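Local coordinates for thioesterase domain-containing protein (Pyrococcus horikoshii, PDB 1IXL) that is experimentally uncharacterised but adopts the hot-dog fold and may act as an acyl-CoA thioesterase, at residues A[18-23]-A[59-64]; A[91-96]-A[101-106]; A[50-55]-A[71-76]; A[28-33]-A[55-60]. All coordinates share one frame; numbering follows the deposited sequence.

Contact 1: A[18-23]-A[59-64]; sequences GKPILI and AMLAVN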
loop_
_atom_site.group_PDB
_atom_site.type_symbol
_atom_site.label_atom_id
_atom_site.label_comp_id
_atom_site.label_asym_id
_atom_site.label_seq_id
_atom_site.Cartn_x
_atom_site.Cartn_y
_atom_site.Cartn_z
ATOM N N GLY A 18 -3.525 -5.260 -5.223
ATOM C CA GLY A 18 -3.053 -4.283 -6.172
ATOM C C GLY A 18 -1.948 -4.705 -7.110
ATOM O O GLY A 18 -1.296 -5.729 -6.910
ATOM N N LYS A 19 -1.753 -3.882 -8.137
ATOM C CA LYS A 19 -0.750 -4.097 -9.172
ATOM C C LYS A 19 0.240 -2.953 -9.095
ATOM O O LYS A 19 -0.120 -1.795 -9.276
ATOM C CB LYS A 19 -1.430 -4.108 -10.551
ATOM C CG LYS A 19 -2.557 -5.134 -10.672
ATOM C CD LYS A 19 -3.275 -5.034 -12.028
ATOM C CE LYS A 19 -4.269 -6.171 -12.219
ATOM N NZ LYS A 19 -4.941 -6.112 -13.553
ATOM N N PRO A 20 1.509 -3.258 -8.804
ATOM C CA PRO A 20 2.490 -2.171 -8.717
ATOM C C PRO A 20 2.678 -1.594 -10.122
ATOM O O PRO A 20 2.756 -2.352 -11.088
ATOM C CB PRO A 20 3.753 -2.880 -8.199
ATOM C CG PRO A 20 3.211 -4.150 -7.528
ATOM C CD PRO A 20 2.104 -4.558 -8.457
ATOM N N ILE A 21 2.709 -0.271 -10.242
ATOM C CA ILE A 21 2.893 0.348 -11.549
ATOM C C ILE A 21 4.178 1.152 -11.550
ATOM O O ILE A 21 4.619 1.639 -12.586
ATOM C CB ILE A 21 1.686 1.267 -11.945
ATOM C CG1 ILE A 21 1.441 2.338 -10.879
ATOM C CG2 ILE A 21 0.444 0.428 -12.120
ATOM C CD1 ILE A 21 0.300 3.316 -11.228
ATOM N N LEU A 22 4.791 1.290 -10.381
ATOM C CA LEU A 22 6.043 2.025 -10.300
ATOM C C LEU A 22 6.801 1.699 -9.027
ATOM O O LEU A 22 6.241 1.752 -7.929
ATOM C CB LEU A 22 5.787 3.540 -10.369
ATOM C CG LEU A 22 7.011 4.452 -10.592
ATOM C CD1 LEU A 22 6.521 5.844 -10.990
ATOM C CD2 LEU A 22 7.861 4.548 -9.331
ATOM N N ILE A 23 8.070 1.333 -9.177
ATOM C CA ILE A 23 8.899 1.061 -8.013
ATOM C C ILE A 23 10.281 1.639 -8.281
ATOM O O ILE A 23 10.926 1.286 -9.267
ATOM C CB ILE A 23 9.092 -0.451 -7.731
ATOM C CG1 ILE A 23 7.747 -1.183 -7.635
ATOM C CG2 ILE A 23 9.878 -0.619 -6.404
ATOM C CD1 ILE A 23 7.882 -2.719 -7.440
ATOM N N ALA A 59 3.488 0.616 0.723
ATOM C CA ALA A 59 4.492 0.920 1.733
ATOM C C ALA A 59 5.604 -0.142 1.723
ATOM O O ALA A 59 6.790 0.196 1.776
ATOM C CB ALA A 59 3.822 0.994 3.122
HETATM N N MSE A 60 5.223 -1.414 1.629
HETATM C CA MSE A 60 6.199 -2.490 1.581
HETATM C C MSE A 60 7.083 -2.317 0.338
HETATM O O MSE A 60 8.277 -2.627 0.373
HETATM C CB MSE A 60 5.512 -3.864 1.524
HETATM C CG MSE A 60 4.618 -4.226 2.728
HETATM SE SE MSE A 60 5.490 -4.392 4.312
HETATM C CE MSE A 60 5.615 -2.839 4.740
ATOM N N LEU A 61 6.511 -1.834 -0.766
ATOM C CA LEU A 61 7.317 -1.654 -1.985
ATOM C C LEU A 61 8.141 -0.385 -1.977
ATOM O O LEU A 61 9.120 -0.281 -2.716
ATOM C CB LEU A 61 6.453 -1.724 -3.260
ATOM C CG LEU A 61 5.771 -3.091 -3.431
ATOM C CD1 LEU A 61 5.062 -3.193 -4.784
ATOM C CD2 LEU A 61 6.801 -4.186 -3.306
ATOM N N ALA A 62 7.762 0.589 -1.156
ATOM C CA ALA A 62 8.561 1.797 -1.070
ATOM C C ALA A 62 9.877 1.409 -0.370
ATOM O O ALA A 62 10.912 2.037 -0.595
ATOM C CB ALA A 62 7.827 2.881 -0.294
ATOM N N VAL A 63 9.845 0.375 0.472
ATOM C CA VAL A 63 11.078 -0.072 1.145
ATOM C C VAL A 63 11.725 -1.114 0.247
ATOM O O VAL A 63 12.931 -1.100 0.032
ATOM C CB VAL A 63 10.783 -0.669 2.529
ATOM C CG1 VAL A 63 12.086 -1.191 3.170
ATOM C CG2 VAL A 63 10.133 0.413 3.417
ATOM N N ASN A 64 10.905 -2.032 -0.252
ATOM C CA ASN A 64 11.332 -3.053 -1.198
ATOM C C ASN A 64 12.565 -3.850 -0.793
ATOM O O ASN A 64 13.511 -3.996 -1.564
ATOM C CB ASN A 64 11.560 -2.400 -2.569
ATOM C CG ASN A 64 11.672 -3.417 -3.694
ATOM O OD1 ASN A 64 11.015 -4.458 -3.671
ATOM N ND2 ASN A 64 12.503 -3.113 -4.698
#
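In this hot-dog fold the sheet curls round the long helix 48-63, and near the end of that helix Leu61 reaches across to Pro20 and Ile23 on the outermost strand 19-24. A single methyl does most of the touching. CD1 of Leu61 lies against the pyrrolidine ring of Pro20, 3.4 Å from its CG and 3.7 Å from its CB; the shorter approach is tighter than usual for two carbons, so ring and methyl are firmly pressed together. The same CD1 also meets CD1 of Ile23 at 3.9 Å. Leucine suits the place because one methyl of its branched apolar end can pack against both strand residues; CG anti to the carbonyl carbon (chi1 -62°) carries that end off the helix to the strand.

Pro20 and Ile23 are three apart, yet both point to the helix. The classic beta bulge at Ile21 and Leu22, which both face Glu29, adds the extra residue that resets the alternation. A proline, with no N-H to give, fits such an outermost strand.

Asn64 leaves the helix with positive phi (51°), a conformation asparagine tolerates well. Its amide is fixed by OD1 to Arg7 N and ND2 to Glu5 O, both hydrogen bonds. Against this group packs the other branch of Ile23: CG2 lies 4.0 Å from Asn64 ND2 and 3.8 Å from the carbonyl O of Leu61.

Contact 2: A[91-96]-A[101-106]; sequences AKIIED and KIVEVK
Ala91 to Asp96 and Lys101 to Lys106 run antiparallel, their axes approaching to 4.4 Å with 144° between their directions. Lys92 and Glu104 form a hydrogen-bonded pair, and Ile93 faces Val103 in a non-hydrogen-bonded pair. The register then slips by one: Ile94 and Glu95 both face Ile102, whose O accepts Ile94 N at 2.7 Å, nearly in line with the carbonyl, and Glu95 N at 3.3 Å, in plane on a lone pair. Ile102 N bonds back to Glu95 O.

Ile94 holds CG1 between its backbone N and carbonyl carbon (chi1 56°), which brings CG1 to 3.8 Å from Ile102 CG2, while its own CG2 lies 3.8 Å from Glu104 CB. With an alanine here, Ile102 CG2 and Glu104 CB would probably lose this apolar cover at the bulge. Glu95 runs alongside Ile102, pointing the same way, and Glu95 OE1 lies 3.3 Å from Ile102 CD1. On the other face Ala91 CB meets Val105 CG2 at 3.6 Å; a small residue fits because the helix residues Ala58 and Ala62 press on it.

The whole is a beta hairpin with a classic bulge in the antiparallel sheet of the hot-dog fold.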
loop_
_atom_site.group_PDB
_atom_site.type_symbol
_atom_site.label_atom_id
_atom_site.label_comp_id
_atom_site.label_asym_id
_atom_site.label_seq_id
_atom_site.Cartn_x
_atom_site.Cartn_y
_atom_site.Cartn_z
ATOM N N ALA A 91 3.364 5.688 -2.101
ATOM C CA ALA A 91 4.131 5.516 -0.860
ATOM C C ALA A 91 5.567 6.034 -0.935
ATOM O O ALA A 91 6.285 5.717 -1.870
ATOM C CB ALA A 91 4.154 4.033 -0.494
ATOM N N LYS A 92 5.982 6.831 0.049
ATOM C CA LYS A 92 7.354 7.348 0.067
ATOM C C LYS A 92 7.986 7.214 1.452
ATOM O O LYS A 92 7.341 7.483 2.459
ATOM C CB LYS A 92 7.394 8.819 -0.355
ATOM C CG LYS A 92 8.832 9.397 -0.337
ATOM C CD LYS A 92 8.923 10.780 -0.946
ATOM C CE LYS A 92 8.196 11.829 -0.126
ATOM N NZ LYS A 92 8.543 13.212 -0.613
ATOM N N ILE A 93 9.234 6.755 1.506
ATOM C CA ILE A 93 9.921 6.645 2.780
ATOM C C ILE A 93 10.171 8.090 3.204
ATOM O O ILE A 93 10.776 8.853 2.457
ATOM C CB ILE A 93 11.266 5.921 2.639
ATOM C CG1 ILE A 93 11.029 4.451 2.276
ATOM C CG2 ILE A 93 12.044 6.012 3.947
ATOM C CD1 ILE A 93 12.321 3.668 2.055
ATOM N N ILE A 94 9.667 8.485 4.370
ATOM C CA ILE A 94 9.870 9.859 4.817
ATOM C C ILE A 94 10.901 9.963 5.937
ATOM O O ILE A 94 11.362 11.063 6.265
ATOM C CB ILE A 94 8.551 10.546 5.277
ATOM C CG1 ILE A 94 7.871 9.727 6.382
ATOM C CG2 ILE A 94 7.623 10.755 4.075
ATOM C CD1 ILE A 94 6.760 10.502 7.100
ATOM N N GLU A 95 11.256 8.823 6.522
ATOM C CA GLU A 95 12.264 8.777 7.568
ATOM C C GLU A 95 12.963 7.441 7.513
ATOM O O GLU A 95 12.327 6.388 7.584
ATOM C CB GLU A 95 11.648 8.942 8.960
ATOM C CG GLU A 95 11.337 10.366 9.358
ATOM C CD GLU A 95 10.740 10.453 10.755
ATOM O OE1 GLU A 95 11.437 10.093 11.729
ATOM O OE2 GLU A 95 9.573 10.877 10.869
ATOM N N ASP A 96 14.277 7.466 7.362
ATOM C CA ASP A 96 15.010 6.215 7.335
ATOM C C ASP A 96 15.763 6.113 8.648
ATOM O O ASP A 96 16.719 6.848 8.886
ATOM C CB ASP A 96 15.994 6.174 6.174
ATOM C CG ASP A 96 16.617 4.808 6.010
ATOM O OD1 ASP A 96 17.203 4.299 6.996
ATOM O OD2 ASP A 96 16.508 4.238 4.900
ATOM N N LYS A 101 11.790 1.991 8.974
ATOM C CA LYS A 101 11.481 2.977 7.955
ATOM C C LYS A 101 10.075 3.543 8.175
ATOM O O LYS A 101 9.138 2.792 8.404
ATOM C CB LYS A 101 11.537 2.311 6.582
ATOM C CG LYS A 101 12.776 1.440 6.360
ATOM C CD LYS A 101 14.012 2.296 6.135
ATOM C CE LYS A 101 15.237 1.452 5.777
ATOM N NZ LYS A 101 14.994 0.531 4.634
ATOM N N ILE A 102 9.933 4.861 8.136
ATOM C CA ILE A 102 8.612 5.471 8.290
ATOM C C ILE A 102 8.183 5.840 6.868
ATOM O O ILE A 102 8.870 6.579 6.171
ATOM C CB ILE A 102 8.658 6.719 9.184
ATOM C CG1 ILE A 102 9.083 6.323 10.599
ATOM C CG2 ILE A 102 7.285 7.375 9.246
ATOM C CD1 ILE A 102 9.303 7.525 11.543
ATOM N N VAL A 103 7.056 5.298 6.429
ATOM C CA VAL A 103 6.589 5.540 5.070
ATOM C C VAL A 103 5.245 6.239 5.101
ATOM O O VAL A 103 4.351 5.828 5.830
ATOM C CB VAL A 103 6.435 4.205 4.336
ATOM C CG1 VAL A 103 5.947 4.430 2.914
ATOM C CG2 VAL A 103 7.775 3.462 4.360
ATOM N N GLU A 104 5.108 7.308 4.332
ATOM C CA GLU A 104 3.838 8.007 4.284
ATOM C C GLU A 104 3.139 7.475 3.039
ATOM O O GLU A 104 3.776 7.257 2.007
ATOM C CB GLU A 104 4.052 9.520 4.164
ATOM C CG GLU A 104 2.752 10.302 4.008
ATOM C CD GLU A 104 2.957 11.802 4.105
ATOM O OE1 GLU A 104 3.881 12.315 3.429
ATOM O OE2 GLU A 104 2.195 12.462 4.853
ATOM N N VAL A 105 1.841 7.231 3.133
ATOM C CA VAL A 105 1.117 6.730 1.976
ATOM C C VAL A 105 -0.185 7.502 1.832
ATOM O O VAL A 105 -0.857 7.824 2.819
ATOM C CB VAL A 105 0.753 5.213 2.110
ATOM C CG1 VAL A 105 0.052 4.747 0.860
ATOM C CG2 VAL A 105 1.996 4.366 2.340
ATOM N N LYS A 106 -0.522 7.820 0.597
ATOM C CA LYS A 106 -1.764 8.507 0.319
ATOM C C LYS A 106 -2.394 7.697 -0.793
ATOM O O LYS A 106 -1.715 7.315 -1.750
ATOM C CB LYS A 106 -1.505 9.954 -0.130
ATOM C CG LYS A 106 -1.304 10.906 1.038
ATOM C CD LYS A 106 -1.532 12.350 0.627
ATOM C CE LYS A 106 -0.232 13.103 0.497
ATOM N NZ LYS A 106 0.424 13.193 1.829
#

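Contact 3: A[50-55]-A[71-76]; sequences FTFGLA and GKAEVR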
loop_
_atom_site.group_PDB
_atom_site.type_symbol
_atom_site.label_atom_id
_atom_site.label_comp_id
_atom_site.label_asym_id
_atom_site.label_seq_id
_atom_site.Cartn_x
_atom_site.Cartn_y
_atom_site.Cartn_z
ATOM N N PHE A 50 -9.755 -3.150 2.377
ATOM C CA PHE A 50 -9.099 -3.302 1.081
ATOM C C PHE A 50 -8.239 -2.087 0.734
ATOM O O PHE A 50 -7.128 -2.224 0.221
ATOM C CB PHE A 50 -10.155 -3.590 0.007
ATOM C CG PHE A 50 -10.854 -4.909 0.216
ATOM C CD1 PHE A 50 -10.195 -6.105 -0.059
ATOM C CD2 PHE A 50 -12.127 -4.959 0.775
ATOM C CE1 PHE A 50 -10.785 -7.326 0.222
ATOM C CE2 PHE A 50 -12.730 -6.175 1.061
ATOM C CZ PHE A 50 -12.064 -7.365 0.787
ATOM N N THR A 51 -8.762 -0.910 1.043
ATOM C CA THR A 51 -8.049 0.333 0.809
ATOM C C THR A 51 -6.773 0.341 1.645
ATOM O O THR A 51 -5.693 0.762 1.176
ATOM C CB THR A 51 -8.914 1.515 1.212
ATOM O OG1 THR A 51 -10.171 1.411 0.544
ATOM C CG2 THR A 51 -8.235 2.826 0.817
ATOM N N PHE A 52 -6.893 -0.124 2.887
ATOM C CA PHE A 52 -5.725 -0.209 3.776
ATOM C C PHE A 52 -4.724 -1.228 3.224
ATOM O O PHE A 52 -3.519 -0.986 3.237
ATOM C CB PHE A 52 -6.144 -0.645 5.189
ATOM C CG PHE A 52 -4.972 -0.872 6.138
ATOM C CD1 PHE A 52 -4.544 0.136 6.994
ATOM C CD2 PHE A 52 -4.304 -2.088 6.157
ATOM C CE1 PHE A 52 -3.451 -0.071 7.865
ATOM C CE2 PHE A 52 -3.204 -2.317 7.018
ATOM C CZ PHE A 52 -2.779 -1.300 7.875
ATOM N N GLY A 53 -5.230 -2.367 2.744
ATOM C CA GLY A 53 -4.354 -3.395 2.217
ATOM C C GLY A 53 -3.557 -2.831 1.061
ATOM O O GLY A 53 -2.360 -3.069 0.944
ATOM N N LEU A 54 -4.230 -2.095 0.178
ATOM C CA LEU A 54 -3.515 -1.484 -0.944
ATOM C C LEU A 54 -2.432 -0.533 -0.431
ATOM O O LEU A 54 -1.280 -0.574 -0.896
ATOM C CB LEU A 54 -4.487 -0.723 -1.861
ATOM C CG LEU A 54 -3.882 0.325 -2.815
ATOM C CD1 LEU A 54 -2.982 -0.345 -3.845
ATOM C CD2 LEU A 54 -5.004 1.074 -3.527
ATOM N N ALA A 55 -2.776 0.333 0.512
ATOM C CA ALA A 55 -1.763 1.264 1.034
ATOM C C ALA A 55 -0.586 0.532 1.706
ATOM O O ALA A 55 0.577 0.915 1.546
ATOM C CB ALA A 55 -2.402 2.246 2.023
ATOM N N GLY A 71 4.933 -3.031 10.982
ATOM C CA GLY A 71 4.828 -3.164 12.434
ATOM C C GLY A 71 3.675 -2.385 13.034
ATOM O O GLY A 71 2.965 -2.867 13.928
ATOM N N LYS A 72 3.483 -1.178 12.524
ATOM C CA LYS A 72 2.447 -0.297 13.032
ATOM C C LYS A 72 1.989 0.636 11.932
ATOM O O LYS A 72 2.743 0.938 10.997
ATOM C CB LYS A 72 3.025 0.518 14.195
ATOM C CG LYS A 72 2.075 1.479 14.830
ATOM C CD LYS A 72 2.791 2.283 15.925
ATOM C CE LYS A 72 3.762 3.283 15.316
ATOM N NZ LYS A 72 4.009 4.440 16.225
ATOM N N ALA A 73 0.758 1.113 12.055
ATOM C CA ALA A 73 0.212 2.027 11.070
ATOM C C ALA A 73 -0.841 2.917 11.707
ATOM O O ALA A 73 -1.536 2.508 12.629
ATOM C CB ALA A 73 -0.401 1.232 9.912
ATOM N N GLU A 74 -0.921 4.148 11.235
ATOM C CA GLU A 74 -1.931 5.079 11.699
ATOM C C GLU A 74 -2.542 5.547 10.386
ATOM O O GLU A 74 -1.822 5.995 9.489
ATOM C CB GLU A 74 -1.280 6.241 12.447
ATOM C CG GLU A 74 -0.524 5.767 13.694
ATOM C CD GLU A 74 0.440 6.811 14.227
ATOM O OE1 GLU A 74 1.055 7.536 13.406
ATOM O OE2 GLU A 74 0.595 6.893 15.469
ATOM N N VAL A 75 -3.848 5.416 10.237
ATOM C CA VAL A 75 -4.472 5.831 8.984
ATOM C C VAL A 75 -5.764 6.593 9.231
ATOM O O VAL A 75 -6.420 6.426 10.267
ATOM C CB VAL A 75 -4.794 4.626 8.075
ATOM C CG1 VAL A 75 -3.493 3.897 7.668
ATOM C CG2 VAL A 75 -5.760 3.665 8.792
ATOM N N ARG A 76 -6.104 7.451 8.283
ATOM C CA ARG A 76 -7.333 8.238 8.329
ATOM C C ARG A 76 -8.007 7.974 7.001
ATOM O O ARG A 76 -7.375 8.077 5.936
ATOM C CB ARG A 76 -7.045 9.745 8.419
ATOM C CG ARG A 76 -6.461 10.201 9.732
ATOM C CD ARG A 76 -5.990 11.650 9.662
ATOM N NE ARG A 76 -5.222 11.991 10.856
ATOM C CZ ARG A 76 -5.772 12.322 12.019
ATOM N NH1 ARG A 76 -7.097 12.363 12.135
ATOM N NH2 ARG A 76 -5.000 12.592 13.068
#
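Phe52, on the helix 48-63 of the hot-dog fold, meets Ala73 and Val75 of strand 68-77, an outermost strand of the sheet that wraps the helix. All contact between the two segments is apolar. Phe52 has CG anti to its backbone N (chi1 175°), which swings the ring off the helix until it bridges the gap to the strand; the nearest CA atoms, those of Phe52 and Val75, are still 8.1 Å apart, a gap that the long phenylalanine side chain spans. Ala73 CB comes in at the edge of the ring, close to its plane, 3.9 Å from CE1 of Phe52. Val75 approaches the ring obliquely, the two side chains crossing at about a right angle, and both its methyls take part.

Alternation along the strand decides which residues can join. Ala73 and Val75 point to the helix, and both also touch Phe119 of the adjacent strand 112-123, so the ring of Phe52 extends a patch of apolar side chains near the surface.

Polar interactions belong to the other face of the strand. There Glu74 OE1 is hydrogen-bonded to the hydroxyl of Tyr120, and Lys72 forms a cation-pi interaction with the same tyrosine, so long charged side chains suit positions that point away from the helix. Backbone bonds, meanwhile, keep the helical turn regular beneath Phe52: Leu54 N reaches Phe50 O at 2.9 Å.

On the valine, Val75 CG1 lies 4.0 Å from Phe52 CD1 and equally far from Phe52 CE1, whereas Val75 CG2 lies 4.1 Å from Phe52 CD1.

Contact 4: A[28-33]-A[55-60]; sequences AEVELE and ADYAAM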
loop_
_atom_site.group_PDB
_atom_site.type_symbol
_atom_site.label_atom_id
_atom_site.label_comp_id
_atom_site.label_asym_id
_atom_site.label_seq_id
_atom_site.Cartn_x
_atom_site.Cartn_y
_atom_site.Cartn_z
ATOM N N ALA A 28 7.056 4.053 -4.248
ATOM C CA ALA A 28 6.318 3.074 -5.045
ATOM C C ALA A 28 4.870 3.493 -5.246
ATOM O O ALA A 28 4.314 4.243 -4.447
ATOM C CB ALA A 28 6.369 1.713 -4.393
ATOM N N GLU A 29 4.288 3.014 -6.342
ATOM C CA GLU A 29 2.904 3.299 -6.673
ATOM C C GLU A 29 2.252 1.988 -7.069
ATOM O O GLU A 29 2.813 1.201 -7.844
ATOM C CB GLU A 29 2.804 4.321 -7.813
ATOM C CG GLU A 29 3.305 5.714 -7.434
ATOM C CD GLU A 29 3.084 6.735 -8.537
ATOM O OE1 GLU A 29 2.516 6.359 -9.593
ATOM O OE2 GLU A 29 3.469 7.913 -8.342
ATOM N N VAL A 30 1.065 1.753 -6.518
ATOM C CA VAL A 30 0.317 0.528 -6.776
ATOM C C VAL A 30 -1.145 0.915 -7.030
ATOM O O VAL A 30 -1.695 1.759 -6.332
ATOM C CB VAL A 30 0.373 -0.421 -5.553
ATOM C CG1 VAL A 30 -0.267 -1.751 -5.906
ATOM C CG2 VAL A 30 1.828 -0.610 -5.086
ATOM N N GLU A 31 -1.767 0.302 -8.026
ATOM C CA GLU A 31 -3.149 0.635 -8.343
ATOM C C GLU A 31 -4.068 -0.546 -8.078
ATOM O O GLU A 31 -3.653 -1.711 -8.142
ATOM C CB GLU A 31 -3.270 1.067 -9.808
ATOM C CG GLU A 31 -2.719 0.062 -10.797
ATOM C CD GLU A 31 -3.066 0.410 -12.249
ATOM O OE1 GLU A 31 -2.996 1.607 -12.604
ATOM O OE2 GLU A 31 -3.398 -0.513 -13.024
ATOM N N LEU A 32 -5.323 -0.238 -7.770
ATOM C CA LEU A 32 -6.295 -1.281 -7.500
ATOM C C LEU A 32 -7.664 -0.889 -8.039
ATOM O O LEU A 32 -8.154 0.218 -7.777
ATOM C CB LEU A 32 -6.415 -1.525 -5.989
ATOM C CG LEU A 32 -7.507 -2.477 -5.468
ATOM C CD1 LEU A 32 -7.229 -3.900 -5.920
ATOM C CD2 LEU A 32 -7.527 -2.436 -3.934
ATOM N N GLU A 33 -8.249 -1.795 -8.812
ATOM C CA GLU A 33 -9.598 -1.606 -9.343
ATOM C C GLU A 33 -10.469 -2.309 -8.301
ATOM O O GLU A 33 -10.302 -3.511 -8.057
ATOM C CB GLU A 33 -9.758 -2.309 -10.700
ATOM C CG GLU A 33 -9.159 -1.539 -11.873
ATOM C CD GLU A 33 -9.920 -0.261 -12.175
ATOM O OE1 GLU A 33 -9.454 0.515 -13.043
ATOM O OE2 GLU A 33 -10.989 -0.040 -11.548
ATOM N N ALA A 55 -2.776 0.333 0.512
ATOM C CA ALA A 55 -1.763 1.264 1.034
ATOM C C ALA A 55 -0.586 0.532 1.706
ATOM O O ALA A 55 0.577 0.915 1.546
ATOM C CB ALA A 55 -2.402 2.246 2.023
ATOM N N ASP A 56 -0.906 -0.511 2.466
ATOM C CA ASP A 56 0.086 -1.346 3.182
ATOM C C ASP A 56 1.090 -1.923 2.159
ATOM O O ASP A 56 2.307 -1.850 2.340
ATOM C CB ASP A 56 -0.686 -2.479 3.905
ATOM C CG ASP A 56 0.218 -3.481 4.641
ATOM O OD1 ASP A 56 1.461 -3.462 4.461
ATOM O OD2 ASP A 56 -0.352 -4.314 5.401
ATOM N N TYR A 57 0.563 -2.494 1.082
ATOM C CA TYR A 57 1.392 -3.079 0.036
ATOM C C TYR A 57 2.290 -2.025 -0.618
ATOM O O TYR A 57 3.458 -2.299 -0.881
ATOM C CB TYR A 57 0.481 -3.791 -1.001
ATOM C CG TYR A 57 1.156 -4.487 -2.196
ATOM C CD1 TYR A 57 2.372 -5.176 -2.058
ATOM C CD2 TYR A 57 0.500 -4.561 -3.434
ATOM C CE1 TYR A 57 2.902 -5.921 -3.110
ATOM C CE2 TYR A 57 1.013 -5.309 -4.493
ATOM C CZ TYR A 57 2.216 -5.996 -4.323
ATOM O OH TYR A 57 2.691 -6.805 -5.332
ATOM N N ALA A 58 1.767 -0.822 -0.874
ATOM C CA ALA A 58 2.584 0.217 -1.484
ATOM C C ALA A 58 3.770 0.563 -0.570
ATOM O O ALA A 58 4.912 0.777 -1.028
ATOM C CB ALA A 58 1.727 1.483 -1.760
ATOM N N ALA A 59 3.488 0.616 0.723
ATOM C CA ALA A 59 4.492 0.920 1.733
ATOM C C ALA A 59 5.604 -0.142 1.723
ATOM O O ALA A 59 6.790 0.196 1.776
ATOM C CB ALA A 59 3.822 0.994 3.122
HETATM N N MSE A 60 5.223 -1.414 1.629
HETATM C CA MSE A 60 6.199 -2.490 1.581
HETATM C C MSE A 60 7.083 -2.317 0.338
HETATM O O MSE A 60 8.277 -2.627 0.373
HETATM C CB MSE A 60 5.512 -3.864 1.524
HETATM C CG MSE A 60 4.618 -4.226 2.728
HETATM SE SE MSE A 60 5.490 -4.392 4.312
HETATM C CE MSE A 60 5.615 -2.839 4.740
#
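Tyr57 and Ala58 of the central helix meet Val30 and Ala28 of strand 27-33, which runs past the helix with 150° between their directions and 7.5 Å between their axes at closest approach. This is the packing that defines the hot-dog fold, its central helix lying on the concave side of the antiparallel sheet.

Tyr57 is the first residue of the helical segment to touch the strand. Its CG lies anti to the backbone N (chi1 -180°), which turns the ring toward the strand to meet CG1 of Val30, 3.8 Å from CD2 and 4.0 Å from CE2. The methyl comes at the ring obliquely, and the two side chains cross at about a right angle. The phenol oxygen is hydrogen-bonded to Arg14 NH1 and Gln6 NE2, partners that hold the ring's far end while Val30 CG1 touches its CD2-CE2 side.

Ala58 comes next, and its size matters: the other valine methyl, CG2, settles 3.8 Å from its CA and 3.9 Å from its CB, so the strand can lie close to the helix backbone. Ala28 CB approaches the carbonyl O of Ala58, again at 3.8 Å. A glycine in place of Val30 would probably open a gap beside Ala58 and leave the ring of Tyr57 without its packing partner on this strand.

No hydrogen bond joins the two segments. Their fit therefore depends on the shape of small and branched apolar groups in a fully buried interface, whereas Glu29 and Glu31 satisfy their polar ends elsewhere, on Tyr27 and Lys86.

How the contacts relate
Contacts 1, 3 and 4 hold helix 48-63 against the sheet, while contact 2 builds part of the sheet itself. Contacts 1 and 4 lie close, their centres 5 Å apart, and share Ala59 and Met60; strands 19-24 and 27-33 are neighbours in the sheet, with Ile21 N 2.8 Å from Glu29 O. Contact 3, 14 Å from contact 1 between centres, takes an earlier part of the helix to the other outermost strand, and Leu54 CD1 comes 3.5 Å from Val30 O of contact 4. Contact 2, about 12 Å from each of the others between centres, touches the helix: Ala91 CB approaches Ala58 O at 3.4 Å, and Val105 CG1 approaches Ala55 CB at 3.7 Å.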